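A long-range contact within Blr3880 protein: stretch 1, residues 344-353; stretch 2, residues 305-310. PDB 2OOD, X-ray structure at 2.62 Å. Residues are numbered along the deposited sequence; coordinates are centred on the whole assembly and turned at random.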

ATOM      1  N   LYS A 344      -2.140   8.186  -2.021  1.00 33.28           N
ATOM      2  CA  LYS A 344      -3.357   7.576  -2.532  1.00 33.61           C
ATOM      3  C   LYS A 344      -4.614   8.219  -1.958  1.00 33.77           C
ATOM      4  O   LYS A 344      -5.568   8.480  -2.688  1.00 34.93           O
ATOM      5  CB  LYS A 344      -3.335   6.072  -2.253  1.00 33.50           C
ATOM      6  CG  LYS A 344      -2.281   5.368  -3.082  1.00 33.68           C
ATOM      7  CD  LYS A 344      -2.131   3.899  -2.775  1.00 33.47           C
ATOM      8  CE  LYS A 344      -1.104   3.300  -3.724  1.00 33.86           C
ATOM      9  NZ  LYS A 344      -0.672   1.928  -3.363  1.00 34.24           N
ATOM     10  N   VAL A 345      -4.622   8.481  -0.656  1.00 33.38           N
ATOM     11  CA  VAL A 345      -5.771   9.122  -0.020  1.00 32.75           C
ATOM     12  C   VAL A 345      -5.970  10.522  -0.610  1.00 33.66           C
ATOM     13  O   VAL A 345      -7.090  10.928  -0.915  1.00 34.27           O
ATOM     14  CB  VAL A 345      -5.564   9.230   1.507  1.00 31.05           C
ATOM     15  CG1 VAL A 345      -6.550  10.213   2.110  1.00 29.18           C
ATOM     16  CG2 VAL A 345      -5.730   7.870   2.133  1.00 28.79           C
ATOM     17  N   GLY A 346      -4.870  11.246  -0.780  1.00 33.34           N
ATOM     18  CA  GLY A 346      -4.934  12.584  -1.330  1.00 32.34           C
ATOM     19  C   GLY A 346      -5.387  12.648  -2.774  1.00 33.23           C
ATOM     20  O   GLY A 346      -6.031  13.617  -3.169  1.00 32.50           O
HETATM   21  N   MSE A 347      -5.050  11.641  -3.573  1.00 32.96           N
HETATM   22  CA  MSE A 347      -5.462  11.647  -4.970  1.00 33.37           C
HETATM   23  C   MSE A 347      -6.939  11.316  -5.078  1.00 33.32           C
HETATM   24  O   MSE A 347      -7.623  11.820  -5.966  1.00 33.41           O
HETATM   25  CB  MSE A 347      -4.642  10.660  -5.801  1.00 37.51           C
HETATM   26  CG  MSE A 347      -3.249  11.168  -6.178  1.00 42.83           C
HETATM   27 SE   MSE A 347      -3.236  12.963  -7.013  1.00 48.49          SE
HETATM   28  CE  MSE A 347      -4.395  12.587  -8.545  1.00 45.71           C
ATOM     29  N   CYS A 348      -7.434  10.472  -4.181  1.00 31.02           N
ATOM     30  CA  CYS A 348      -8.845  10.145  -4.200  1.00 30.45           C
ATOM     31  C   CYS A 348      -9.602  11.403  -3.815  1.00 29.77           C
ATOM     32  O   CYS A 348     -10.707  11.627  -4.296  1.00 30.16           O
ATOM     33  CB  CYS A 348      -9.160   9.013  -3.221  1.00 30.58           C
ATOM     34  SG  CYS A 348      -8.580   7.399  -3.766  1.00 29.83           S
ATOM     35  N   ASN A 349      -9.000  12.223  -2.952  1.00 30.95           N
ATOM     36  CA  ASN A 349      -9.609  13.485  -2.522  1.00 31.99           C
ATOM     37  C   ASN A 349      -9.627  14.495  -3.677  1.00 34.93           C
ATOM     38  O   ASN A 349     -10.548  15.299  -3.801  1.00 36.32           O
ATOM     39  CB  ASN A 349      -8.836  14.117  -1.363  1.00 31.30           C
ATOM     40  CG  ASN A 349      -9.079  13.435  -0.039  1.00 30.94           C
ATOM     41  OD1 ASN A 349      -9.997  12.632   0.108  1.00 30.04           O
ATOM     42  ND2 ASN A 349      -8.258  13.769   0.948  1.00 29.02           N
ATOM     43  N   ASN A 350      -8.592  14.462  -4.508  1.00 35.87           N
ATOM     44  CA  ASN A 350      -8.490  15.363  -5.645  1.00 35.59           C
ATOM     45  C   ASN A 350      -9.679  15.153  -6.586  1.00 37.30           C
ATOM     46  O   ASN A 350     -10.221  16.108  -7.141  1.00 38.74           O
ATOM     47  CB  ASN A 350      -7.187  15.092  -6.398  1.00 34.42           C
ATOM     48  CG  ASN A 350      -7.000  16.001  -7.591  1.00 33.59           C
ATOM     49  OD1 ASN A 350      -6.682  17.177  -7.441  1.00 33.21           O
ATOM     50  ND2 ASN A 350      -7.203  15.461  -8.784  1.00 31.42           N
ATOM     51  N   THR A 351     -10.080  13.898  -6.763  1.00 36.58           N
ATOM     52  CA  THR A 351     -11.186  13.569  -7.643  1.00 35.27           C
ATOM     53  C   THR A 351     -12.515  14.013  -7.049  1.00 35.27           C
ATOM     54  O   THR A 351     -13.438  14.361  -7.776  1.00 36.47           O
ATOM     55  CB  THR A 351     -11.214  12.052  -7.937  1.00 34.04           C
ATOM     56  OG1 THR A 351      -9.984  11.674  -8.564  1.00 32.06           O
ATOM     57  CG2 THR A 351     -12.362  11.698  -8.863  1.00 31.74           C
ATOM     58  N   LEU A 352     -12.609  14.023  -5.725  1.00 35.65           N
ATOM     59  CA  LEU A 352     -13.838  14.439  -5.048  1.00 35.35           C
ATOM     60  C   LEU A 352     -14.022  15.961  -5.017  1.00 35.83           C
ATOM     61  O   LEU A 352     -15.133  16.453  -4.839  1.00 36.38           O
ATOM     62  CB  LEU A 352     -13.847  13.919  -3.608  1.00 33.32           C
ATOM     63  CG  LEU A 352     -13.840  12.407  -3.396  1.00 33.36           C
ATOM     64  CD1 LEU A 352     -13.715  12.110  -1.913  1.00 32.34           C
ATOM     65  CD2 LEU A 352     -15.104  11.792  -3.973  1.00 31.13           C
ATOM     66  N   LEU A 353     -12.931  16.697  -5.204  1.00 36.16           N
ATOM     67  CA  LEU A 353     -12.959  18.150  -5.146  1.00 34.09           C
ATOM     68  C   LEU A 353     -12.762  18.887  -6.462  1.00 35.07           C
ATOM     69  O   LEU A 353     -12.619  20.108  -6.458  1.00 34.90           O
ATOM     70  CB  LEU A 353     -11.901  18.634  -4.152  1.00 32.20           C
ATOM     71  CG  LEU A 353     -12.108  18.160  -2.714  1.00 32.71           C
ATOM     72  CD1 LEU A 353     -10.877  18.443  -1.872  1.00 31.75           C
ATOM     73  CD2 LEU A 353     -13.332  18.847  -2.142  1.00 31.86           C
TER
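Stretch 2 305-310: GLFRLG

The most unusual feature of this contact is that one side-chain amide makes the only direct hydrogen bond and the water bridge between the stretches: Asn349, on a buried helical turn, serves the backbone of stretch 2 with both ends of its carboxamide. Its ND2 donates to the carbonyl of Phe307, with 3.0 Å from Asn349 ND2 to Phe307 O and an N-H...O angle of 152°. The water O lies 2.6 Å from Asn349 OD1 and 2.9 Å from Leu306 O, donating to both. One asparagine thus reaches two successive carbonyls, one directly and one through water.

Stretch 2 arrives as an extended segment. Leu306 (-108/109) and Phe307 (-60/133) have open backbone angles, and Arg308 takes the N-cap position before the helix that begins at Leu309. The pairs ascend together, Leu306 beside Val345 (CA to CA 5.8 Å) and Arg308 near Asn349 (CA to CA 7.3 Å), though the segment runs obliquely over the helix. Phe307 O also accepts from Leu309 N at 2.9 Å, so the carbonyl held by Asn349 belongs to the turn that leads into the new helix.

Leu306 supplies the apolar half of the contact. Its CB points toward the helix, and with chi angles m and t its two methyls spread over residues that successive turns bring to one face: Leu306 CD2 lies 4.0 Å from Val345 CG2, while Leu306 CD1 lies 3.9 Å from Cys348 CB and 4.3 Å from Leu352 CD1. Val345 CG1 packs 3.7 Å from Phe307 O. Arg308, by contrast, directs its CB away. The rule to read here is economical: a leucine covers the helix face, and an asparagine beside that patch binds one backbone carbonyl directly and the preceding one through a water.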

ATOM      1  N   GLY A 305     -11.666   5.740   6.642  1.00 33.95           N
ATOM      2  CA  GLY A 305     -12.006   6.668   5.583  1.00 34.17           C
ATOM      3  C   GLY A 305     -10.851   7.478   5.033  1.00 33.78           C
ATOM      4  O   GLY A 305      -9.693   7.123   5.206  1.00 34.45           O
ATOM      5  N   LEU A 306     -11.179   8.587   4.377  1.00 32.97           N
ATOM      6  CA  LEU A 306     -10.177   9.453   3.771  1.00 31.48           C
ATOM      7  C   LEU A 306      -9.984  10.768   4.518  1.00 30.48           C
ATOM      8  O   LEU A 306     -10.849  11.641   4.499  1.00 29.43           O
ATOM      9  CB  LEU A 306     -10.562   9.748   2.318  1.00 30.76           C
ATOM     10  CG  LEU A 306     -10.832   8.557   1.391  1.00 30.31           C
ATOM     11  CD1 LEU A 306     -11.345   9.064   0.060  1.00 30.42           C
ATOM     12  CD2 LEU A 306      -9.567   7.744   1.196  1.00 29.85           C
ATOM     13  N   PHE A 307      -8.838  10.897   5.177  1.00 29.78           N
ATOM     14  CA  PHE A 307      -8.500  12.106   5.914  1.00 29.61           C
ATOM     15  C   PHE A 307      -8.472  13.269   4.933  1.00 29.79           C
ATOM     16  O   PHE A 307      -7.868  13.175   3.873  1.00 29.85           O
ATOM     17  CB  PHE A 307      -7.127  11.942   6.564  1.00 28.39           C
ATOM     18  CG  PHE A 307      -6.627  13.175   7.252  1.00 27.56           C
ATOM     19  CD1 PHE A 307      -7.174  13.590   8.456  1.00 25.38           C
ATOM     20  CD2 PHE A 307      -5.609  13.935   6.689  1.00 26.57           C
ATOM     21  CE1 PHE A 307      -6.715  14.745   9.087  1.00 25.71           C
ATOM     22  CE2 PHE A 307      -5.146  15.092   7.314  1.00 26.05           C
ATOM     23  CZ  PHE A 307      -5.702  15.494   8.513  1.00 25.14           C
ATOM     24  N   ARG A 308      -9.116  14.371   5.293  1.00 30.87           N
ATOM     25  CA  ARG A 308      -9.166  15.538   4.420  1.00 31.96           C
ATOM     26  C   ARG A 308      -7.879  16.359   4.491  1.00 32.20           C
ATOM     27  O   ARG A 308      -7.819  17.421   5.104  1.00 32.05           O
ATOM     28  CB  ARG A 308     -10.387  16.390   4.779  1.00 30.98           C
ATOM     29  CG  ARG A 308     -11.714  15.658   4.579  1.00 32.17           C
ATOM     30  CD  ARG A 308     -12.816  16.249   5.436  1.00 31.64           C
ATOM     31  NE  ARG A 308     -13.078  17.639   5.101  1.00 31.32           N
ATOM     32  CZ  ARG A 308     -13.538  18.545   5.958  1.00 30.71           C
ATOM     33  NH1 ARG A 308     -13.787  18.218   7.214  1.00 28.29           N
ATOM     34  NH2 ARG A 308     -13.755  19.782   5.547  1.00 30.74           N
ATOM     35  N   LEU A 309      -6.848  15.842   3.838  1.00 32.20           N
ATOM     36  CA  LEU A 309      -5.544  16.478   3.808  1.00 33.73           C
ATOM     37  C   LEU A 309      -5.596  17.920   3.311  1.00 34.73           C
ATOM     38  O   LEU A 309      -4.936  18.799   3.871  1.00 35.64           O
ATOM     39  CB  LEU A 309      -4.602  15.650   2.930  1.00 32.68           C
ATOM     40  CG  LEU A 309      -3.163  16.133   2.754  1.00 32.69           C
ATOM     41  CD1 LEU A 309      -2.503  16.303   4.115  1.00 31.93           C
ATOM     42  CD2 LEU A 309      -2.408  15.136   1.895  1.00 31.97           C
ATOM     43  N   GLY A 310      -6.377  18.161   2.263  1.00 34.44           N
ATOM     44  CA  GLY A 310      -6.487  19.502   1.716  1.00 34.79           C
ATOM     45  C   GLY A 310      -7.082  20.540   2.656  1.00 34.60           C
ATOM     46  O   GLY A 310      -6.821  21.736   2.505  1.00 33.89           O
TER
HETATM   47  O   HOH W   1     -11.659  13.114   2.105  1.00 29.50           O